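Folylpolyglutamate synthase/dihydrofolate synthase (Thermotoga maritima, PDB 1O5Z) probably catalyses the ATP-dependent addition of L-glutamate to dihydropteroate and to tetrahydrofolate polyglutamates, with magnesium as cofactor. Local coordinates at residues N166-D179 / K197-E211. Numbering follows the deposited sequence.
Sequences NVVFPLCSTIVTVD and KSGIIKERVPLVTGE. With SO4 (sulfate ion), chain B.
Lys202 brings its amine to three oxygens of 166-179. Its NZ gives hydrogen bonds to Asn166 OD1 (2.8 Å), Val168 O (2.8 Å) and, longer, Asn166 O (3.3 Å). Val168 O is met nearly head-on; both Asn166 oxygens are approached from above their carbonyl planes. Bends at chi2 (-64°) and chi4 (47°) steer the amine to this site. On the way its CB lies over one face of the Phe169 ring, 4.0 Å from the centroid, a CH-pi contact. A methionine here would probably leave the three oxygens without their shared donor. The Asn166 amide also reaches the other way, ND2 donating to Gly199 O and to Arg161 O.

Strands 173-175 and 207-209 run parallel, next to each other in the mixed sheet of the Mur ligase middle domain. Helix 190-197 lies between them in sequence, giving a beta-alpha-beta crossover. Ser173 OG donates to Ile200 O (2.8 Å). A water that accepts from Lys202 N also lies within bonding distance of Ser173 OG and Val205 O. Ile175 sends CD1 against Lys197 O, while its CG1 meets Ile200 CD1 and Leu207 CD1. At the strand ends Thr209 OG1 donates to Ile175 O (2.6 Å); in an ST turn it also accepts from Glu211 N. Glu211 OE1 receives Val178 N in a nearly straight bond (2.8 Å, 174°), and Lys213 forms salt bridges with both Glu211 and Asp179.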
loop_
_atom_site.group_PDB
_atom_site.type_symbol
_atom_site.label_atom_id
_atom_site.label_comp_id
_atom_site.label_asym_id
_atom_site.label_seq_id
_atom_site.Cartn_x
_atom_site.Cartn_y
_atom_site.Cartn_z
ATOM N N ASN A 166 2.246 15.017 -5.659
ATOM C CA ASN A 166 2.657 16.200 -4.881
ATOM C C ASN A 166 2.255 17.552 -5.501
ATOM O O ASN A 166 2.752 18.610 -5.110
ATOM C CB ASN A 166 4.173 16.167 -4.659
ATOM C CG ASN A 166 4.590 17.052 -3.545
ATOM O OD1 ASN A 166 3.872 17.157 -2.524
ATOM N ND2 ASN A 166 5.725 17.743 -3.722
ATOM N N VAL A 167 1.360 17.498 -6.478
ATOM C CA VAL A 167 0.749 18.665 -7.059
ATOM C C VAL A 167 -0.366 19.217 -6.177
ATOM O O VAL A 167 -0.917 20.276 -6.460
ATOM C CB VAL A 167 0.247 18.353 -8.473
ATOM C CG1 VAL A 167 1.431 18.003 -9.361
ATOM C CG2 VAL A 167 -0.757 17.235 -8.499
ATOM N N VAL A 168 -0.726 18.476 -5.121
ATOM C CA VAL A 168 -1.854 18.860 -4.278
ATOM C C VAL A 168 -1.428 19.869 -3.231
ATOM O O VAL A 168 -0.242 20.006 -2.942
ATOM C CB VAL A 168 -2.501 17.646 -3.534
ATOM C CG1 VAL A 168 -2.953 16.602 -4.512
ATOM C CG2 VAL A 168 -1.569 17.027 -2.479
ATOM N N PHE A 169 -2.428 20.575 -2.697
ATOM C CA PHE A 169 -2.331 21.317 -1.436
ATOM C C PHE A 169 -3.366 20.735 -0.436
ATOM O O PHE A 169 -4.554 21.033 -0.507
ATOM C CB PHE A 169 -2.594 22.776 -1.694
ATOM C CG PHE A 169 -1.707 23.649 -0.949
ATOM C CD1 PHE A 169 -0.486 24.040 -1.507
ATOM C CD2 PHE A 169 -2.069 24.085 0.343
ATOM C CE1 PHE A 169 0.381 24.862 -0.806
ATOM C CE2 PHE A 169 -1.221 24.942 1.083
ATOM C CZ PHE A 169 0.009 25.344 0.514
ATOM N N PRO A 170 -2.914 19.839 0.429
ATOM C CA PRO A 170 -3.821 19.048 1.229
ATOM C C PRO A 170 -4.259 19.718 2.523
ATOM O O PRO A 170 -3.743 20.764 2.900
ATOM C CB PRO A 170 -2.984 17.801 1.541
ATOM C CG PRO A 170 -1.604 18.277 1.604
ATOM C CD PRO A 170 -1.505 19.464 0.678
ATOM N N LEU A 171 -5.190 19.086 3.209
ATOM C CA LEU A 171 -5.560 19.513 4.542
ATOM C C LEU A 171 -4.478 19.103 5.575
ATOM O O LEU A 171 -4.333 19.713 6.637
ATOM C CB LEU A 171 -6.917 18.894 4.911
ATOM C CG LEU A 171 -8.112 19.285 4.039
ATOM C CD1 LEU A 171 -9.305 18.421 4.419
ATOM C CD2 LEU A 171 -8.419 20.750 4.246
ATOM N N CYS A 172 -3.727 18.062 5.234
ATOM C CA CYS A 172 -2.706 17.525 6.087
ATOM C C CYS A 172 -1.785 16.711 5.218
ATOM O O CYS A 172 -2.223 16.089 4.259
ATOM C CB CYS A 172 -3.332 16.598 7.128
ATOM S SG CYS A 172 -2.175 16.100 8.428
ATOM N N SER A 173 -0.501 16.753 5.556
ATOM C CA SER A 173 0.561 15.953 4.929
ATOM C C SER A 173 1.090 15.048 6.028
ATOM O O SER A 173 1.377 15.496 7.150
ATOM C CB SER A 173 1.699 16.842 4.434
ATOM O OG SER A 173 1.205 17.851 3.571
ATOM N N THR A 174 1.180 13.769 5.703
ATOM C CA THR A 174 1.632 12.753 6.636
ATOM C C THR A 174 2.863 12.072 6.093
ATOM O O THR A 174 2.897 11.677 4.913
ATOM C CB THR A 174 0.499 11.752 6.824
ATOM O OG1 THR A 174 -0.646 12.467 7.319
ATOM C CG2 THR A 174 0.838 10.650 7.909
ATOM N N ILE A 175 3.896 11.986 6.920
ATOM C CA ILE A 175 5.039 11.149 6.596
ATOM C C ILE A 175 5.131 10.045 7.641
ATOM O O ILE A 175 5.598 10.257 8.775
ATOM C CB ILE A 175 6.317 11.979 6.512
ATOM C CG1 ILE A 175 6.165 13.032 5.390
ATOM C CG2 ILE A 175 7.514 11.052 6.202
ATOM C CD1 ILE A 175 7.234 14.107 5.355
ATOM N N VAL A 176 4.631 8.871 7.284
ATOM C CA VAL A 176 4.405 7.856 8.298
ATOM C C VAL A 176 5.744 7.479 8.941
ATOM O O VAL A 176 5.901 7.562 10.166
ATOM C CB VAL A 176 3.695 6.596 7.745
ATOM C CG1 VAL A 176 3.396 5.615 8.920
ATOM C CG2 VAL A 176 2.416 6.940 6.991
ATOM N N THR A 177 6.698 7.070 8.086
ATOM C CA THR A 177 8.079 6.808 8.466
ATOM C C THR A 177 9.088 7.264 7.424
ATOM O O THR A 177 8.760 7.502 6.273
ATOM C CB THR A 177 8.362 5.273 8.756
ATOM O OG1 THR A 177 8.258 4.434 7.557
ATOM C CG2 THR A 177 7.361 4.723 9.810
ATOM N N VAL A 178 10.338 7.325 7.880
ATOM C CA VAL A 178 11.484 7.469 7.022
ATOM C C VAL A 178 12.498 6.379 7.382
ATOM O O VAL A 178 13.158 6.464 8.423
ATOM C CB VAL A 178 12.117 8.865 7.194
ATOM C CG1 VAL A 178 13.360 8.992 6.294
ATOM C CG2 VAL A 178 11.051 9.993 6.978
ATOM N N ASP A 179 12.610 5.369 6.510
ATOM C CA ASP A 179 13.483 4.209 6.734
ATOM C C ASP A 179 14.462 4.022 5.570
ATOM O O ASP A 179 14.117 4.300 4.424
ATOM C CB ASP A 179 12.628 2.951 6.932
ATOM C CG ASP A 179 11.671 3.071 8.122
ATOM O OD1 ASP A 179 12.229 3.407 9.215
ATOM O OD2 ASP A 179 10.389 2.851 8.069
ATOM N N LYS A 197 11.128 13.063 1.154
ATOM C CA LYS A 197 9.817 12.900 1.748
ATOM C C LYS A 197 9.202 14.196 2.303
ATOM O O LYS A 197 7.991 14.388 2.237
ATOM C CB LYS A 197 9.870 11.830 2.868
ATOM C CG LYS A 197 10.108 10.479 2.295
ATOM C CD LYS A 197 9.585 9.344 3.079
ATOM C CE LYS A 197 10.192 8.021 2.540
ATOM N NZ LYS A 197 10.383 7.933 1.078
ATOM N N SER A 198 10.010 15.078 2.873
ATOM C CA SER A 198 9.441 16.302 3.370
ATOM C C SER A 198 9.117 17.317 2.283
ATOM O O SER A 198 8.633 18.389 2.628
ATOM C CB SER A 198 10.254 16.927 4.523
ATOM O OG SER A 198 11.579 16.539 4.495
ATOM N N GLY A 199 9.314 16.976 0.997
ATOM C CA GLY A 199 8.776 17.774 -0.130
ATOM C C GLY A 199 7.260 17.831 -0.263
ATOM O O GLY A 199 6.731 18.654 -1.029
ATOM N N ILE A 200 6.548 16.938 0.444
ATOM C CA ILE A 200 5.075 17.003 0.574
ATOM C C ILE A 200 4.584 17.902 1.707
ATOM O O ILE A 200 3.376 18.037 1.893
ATOM C CB ILE A 200 4.468 15.582 0.718
ATOM C CG1 ILE A 200 4.622 15.008 2.137
ATOM C CG2 ILE A 200 5.155 14.601 -0.274
ATOM C CD1 ILE A 200 3.682 13.785 2.364
ATOM N N ILE A 201 5.501 18.482 2.478
ATOM C CA ILE A 201 5.150 19.520 3.455
ATOM C C ILE A 201 4.849 20.828 2.721
ATOM O O ILE A 201 5.674 21.304 1.944
ATOM C CB ILE A 201 6.257 19.762 4.501
ATOM C CG1 ILE A 201 6.545 18.480 5.278
ATOM C CG2 ILE A 201 5.823 20.881 5.462
ATOM C CD1 ILE A 201 7.787 18.534 6.205
ATOM N N LYS A 202 3.666 21.392 3.012
ATOM C CA LYS A 202 3.117 22.522 2.284
ATOM C C LYS A 202 2.833 23.664 3.247
ATOM O O LYS A 202 2.595 23.443 4.441
ATOM C CB LYS A 202 1.848 22.086 1.570
ATOM C CG LYS A 202 2.065 21.034 0.464
ATOM C CD LYS A 202 2.934 21.567 -0.697
ATOM C CE LYS A 202 3.436 20.450 -1.583
ATOM N NZ LYS A 202 2.370 19.467 -1.969
ATOM N N GLU A 203 2.869 24.883 2.720
ATOM C CA GLU A 203 2.786 26.089 3.529
ATOM C C GLU A 203 1.564 26.107 4.432
ATOM O O GLU A 203 0.450 26.018 3.973
ATOM C CB GLU A 203 2.763 27.320 2.621
ATOM C CG GLU A 203 2.794 28.658 3.357
ATOM C CD GLU A 203 4.145 29.007 3.945
ATOM O OE1 GLU A 203 5.149 28.354 3.568
ATOM O OE2 GLU A 203 4.187 29.952 4.775
ATOM N N ARG A 204 1.796 26.213 5.729
ATOM C CA ARG A 204 0.714 26.277 6.699
ATOM C C ARG A 204 -0.065 24.985 6.845
ATOM O O ARG A 204 -0.917 24.898 7.694
ATOM C CB ARG A 204 -0.259 27.404 6.356
ATOM C CG ARG A 204 0.388 28.736 6.406
ATOM C CD ARG A 204 0.278 29.356 7.748
ATOM N NE ARG A 204 1.195 30.474 7.889
ATOM C CZ ARG A 204 1.329 31.180 8.995
ATOM N NH1 ARG A 204 0.575 30.899 10.054
ATOM N NH2 ARG A 204 2.216 32.175 9.049
ATOM N N VAL A 205 0.249 23.969 6.058
ATOM C CA VAL A 205 -0.478 22.719 6.120
ATOM C C VAL A 205 0.206 21.914 7.176
ATOM O O VAL A 205 1.406 21.749 7.142
ATOM C CB VAL A 205 -0.405 21.939 4.776
ATOM C CG1 VAL A 205 -0.945 20.523 4.905
ATOM C CG2 VAL A 205 -1.149 22.688 3.686
ATOM N N PRO A 206 -0.539 21.385 8.122
ATOM C CA PRO A 206 0.101 20.573 9.163
ATOM C C PRO A 206 0.812 19.348 8.600
ATOM O O PRO A 206 0.536 18.904 7.469
ATOM C CB PRO A 206 -1.061 20.149 10.057
ATOM C CG PRO A 206 -2.289 20.310 9.180
ATOM C CD PRO A 206 -1.997 21.514 8.335
ATOM N N LEU A 207 1.748 18.840 9.396
ATOM C CA LEU A 207 2.461 17.600 9.097
ATOM C C LEU A 207 2.265 16.645 10.276
ATOM O O LEU A 207 2.446 17.042 11.458
ATOM C CB LEU A 207 3.964 17.866 8.947
ATOM C CG LEU A 207 4.886 16.640 9.124
ATOM C CD1 LEU A 207 4.649 15.623 7.964
ATOM C CD2 LEU A 207 6.339 17.080 9.199
ATOM N N VAL A 208 1.948 15.396 9.947
ATOM C CA VAL A 208 1.918 14.316 10.930
ATOM C C VAL A 208 2.944 13.243 10.601
ATOM O O VAL A 208 3.038 12.802 9.464
ATOM C CB VAL A 208 0.546 13.695 10.979
ATOM C CG1 VAL A 208 0.507 12.552 11.983
ATOM C CG2 VAL A 208 -0.447 14.743 11.306
ATOM N N THR A 209 3.714 12.821 11.602
ATOM C CA THR A 209 4.680 11.735 11.423
ATOM C C THR A 209 4.736 10.668 12.529
ATOM O O THR A 209 4.607 10.947 13.745
ATOM C CB THR A 209 6.105 12.293 11.076
ATOM O OG1 THR A 209 7.010 11.210 10.758
ATOM C CG2 THR A 209 6.712 13.047 12.243
ATOM N N GLY A 210 4.928 9.431 12.062
ATOM C CA GLY A 210 5.161 8.276 12.928
ATOM C C GLY A 210 6.631 7.990 13.097
ATOM O O GLY A 210 7.006 6.932 13.591
ATOM N N GLU A 211 7.475 8.953 12.720
ATOM C CA GLU A 211 8.917 8.750 12.695
ATOM C C GLU A 211 9.486 9.143 14.047
ATOM O O GLU A 211 8.978 10.070 14.706
ATOM C CB GLU A 211 9.574 9.533 11.547
ATOM C CG GLU A 211 11.092 9.292 11.356
ATOM C CD GLU A 211 11.484 7.819 11.315
ATOM O OE1 GLU A 211 10.859 7.021 10.574
ATOM O OE2 GLU A 211 12.426 7.448 12.050
HETATM S S SO4 B . 9.104 5.500 -0.710
HETATM O O1 SO4 B . 8.207 4.841 -1.662
HETATM O O2 SO4 B . 9.731 4.492 0.137
HETATM O O3 SO4 B . 8.277 6.433 0.067
HETATM O O4 SO4 B . 10.118 6.296 -1.387
HETATM O O HOH W 1 2.334 20.102 5.181
HETATM O O HOH W 2 10.940 4.342 11.118
#